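Side-chain contact in glucose-binding protein (Thermus thermophilus HB27, PDB 2B3F), which binds galactose and glucose as a periplasmic-type solute-binding protein and is probably part of a binding-protein-dependent sugar transport system: residues G100-D103 against L104-K108. Sequence-based numbering, arbitrary orientation.
Sequences GLID and LISYK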
loop_
_atom_site.group_PDB
_atom_site.type_symbol
_atom_site.label_atom_id
_atom_site.label_comp_id
_atom_site.label_asym_id
_atom_site.label_seq_id
_atom_site.Cartn_x
_atom_site.Cartn_y
_atom_site.Cartn_z
ATOM N N GLY A 100 6.253 -16.516 2.782
ATOM C CA GLY A 100 4.943 -15.933 2.466
ATOM C C GLY A 100 5.015 -14.911 1.351
ATOM O O GLY A 100 4.113 -14.826 0.515
ATOM N N LEU A 101 6.093 -14.135 1.343
ATOM C CA LEU A 101 6.347 -13.172 0.265
ATOM C C LEU A 101 6.692 -13.874 -1.049
ATOM O O LEU A 101 6.179 -13.509 -2.104
ATOM C CB LEU A 101 7.444 -12.192 0.675
ATOM C CG LEU A 101 7.708 -11.024 -0.261
ATOM C CD1 LEU A 101 6.454 -10.169 -0.494
ATOM C CD2 LEU A 101 8.832 -10.165 0.315
ATOM N N ILE A 102 7.546 -14.899 -0.993
ATOM C CA ILE A 102 7.836 -15.688 -2.185
ATOM C C ILE A 102 6.532 -16.248 -2.770
ATOM O O ILE A 102 6.331 -16.269 -3.988
ATOM C CB ILE A 102 8.836 -16.858 -1.898
ATOM C CG1 ILE A 102 10.196 -16.325 -1.427
ATOM C CG2 ILE A 102 9.027 -17.723 -3.154
ATOM C CD1 ILE A 102 10.959 -15.573 -2.466
ATOM N N ASP A 103 5.639 -16.690 -1.890
ATOM C CA ASP A 103 4.369 -17.232 -2.354
ATOM C C ASP A 103 3.558 -16.210 -3.149
ATOM O O ASP A 103 2.983 -16.560 -4.163
ATOM C CB ASP A 103 3.543 -17.757 -1.185
ATOM C CG ASP A 103 4.134 -19.015 -0.545
ATOM O OD1 ASP A 103 4.973 -19.721 -1.169
ATOM O OD2 ASP A 103 3.728 -19.311 0.601
ATOM N N LEU A 104 3.549 -14.943 -2.725
ATOM C CA LEU A 104 2.759 -13.896 -3.411
ATOM C C LEU A 104 3.245 -13.567 -4.800
ATOM O O LEU A 104 2.484 -13.057 -5.622
ATOM C CB LEU A 104 2.793 -12.586 -2.626
ATOM C CG LEU A 104 1.997 -12.460 -1.352
ATOM C CD1 LEU A 104 2.255 -11.103 -0.762
ATOM C CD2 LEU A 104 0.502 -12.651 -1.612
ATOM N N ILE A 105 4.524 -13.809 -5.059
ATOM C CA ILE A 105 5.127 -13.484 -6.362
ATOM C C ILE A 105 5.295 -14.718 -7.270
ATOM O O ILE A 105 5.800 -14.597 -8.393
ATOM C CB ILE A 105 6.491 -12.738 -6.192
ATOM C CG1 ILE A 105 7.485 -13.581 -5.367
ATOM C CG2 ILE A 105 6.271 -11.422 -5.492
ATOM C CD1 ILE A 105 8.864 -12.992 -5.243
ATOM N N SER A 106 4.828 -15.867 -6.786
ATOM C CA SER A 106 5.001 -17.163 -7.446
ATOM C C SER A 106 3.677 -17.636 -8.033
ATOM O O SER A 106 2.630 -17.454 -7.419
ATOM C CB SER A 106 5.507 -18.193 -6.431
ATOM O OG SER A 106 6.825 -17.892 -6.003
ATOM N N TYR A 107 3.724 -18.244 -9.214
ATOM C CA TYR A 107 2.511 -18.715 -9.882
ATOM C C TYR A 107 2.857 -19.690 -10.999
ATOM O O TYR A 107 3.716 -19.402 -11.846
ATOM C CB TYR A 107 1.754 -17.521 -10.473
ATOM C CG TYR A 107 0.431 -17.848 -11.148
ATOM C CD1 TYR A 107 -0.662 -18.280 -10.397
ATOM C CD2 TYR A 107 0.262 -17.671 -12.523
ATOM C CE1 TYR A 107 -1.881 -18.566 -10.995
ATOM C CE2 TYR A 107 -0.967 -17.950 -13.136
ATOM C CZ TYR A 107 -2.030 -18.403 -12.353
ATOM O OH TYR A 107 -3.259 -18.695 -12.926
ATOM N N LYS A 108 2.160 -20.821 -11.020
ATOM C CA LYS A 108 2.334 -21.826 -12.073
ATOM C C LYS A 108 3.800 -22.175 -12.348
ATOM O O LYS A 108 4.226 -22.280 -13.493
ATOM C CB LYS A 108 1.614 -21.392 -13.349
ATOM C CG LYS A 108 0.105 -21.435 -13.188
ATOM C CD LYS A 108 -0.617 -21.605 -14.501
ATOM C CE LYS A 108 -2.130 -21.720 -14.316
ATOM N NZ LYS A 108 -2.554 -22.679 -13.219
#
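Ser-106 turns back onto the last turn of helix 99-105 and gives its hydroxyl to the carbonyl of Ile-102. Its CB already lies against that oxygen, 3.2 Å from Ile-102 O. One bond further out, OG lies beside the serine's own backbone N (chi1 -68°), which brings it to 2.6 Å from Ile-102 O and leaves OG 3.6 Å from Ile-102 CG2. The hydroxyl comes from above the carbonyl plane, 43° out of it, while Ile-105 N reaches Ile-102 O from the opposite face at 3.2 Å, so two donors grip it. Replacing Ser-106 by an alanine is likely to leave the Ile-102 carbonyl with the Ile-105 amide alone of these two donors. The backbone N of Ser-106 binds Asp-103 O at 3.3 Å, an i to i+3 bond; the Asp-103 carboxylate pairs with Lys-99 in a salt bridge. On the side facing strand 272-280, Leu-101 CD1 and Leu-104 CD1 pack at 4.3 Å, and both side chains touch Met-275. The i to i+3 backbone bonds are those of a helix tightening at its C-terminal end; here the Ser-106 hydroxyl adds a side-chain bond to the Ile-102 carbonyl before the chain continues as strand 106-107, which pairs antiparallel with strand 110-115.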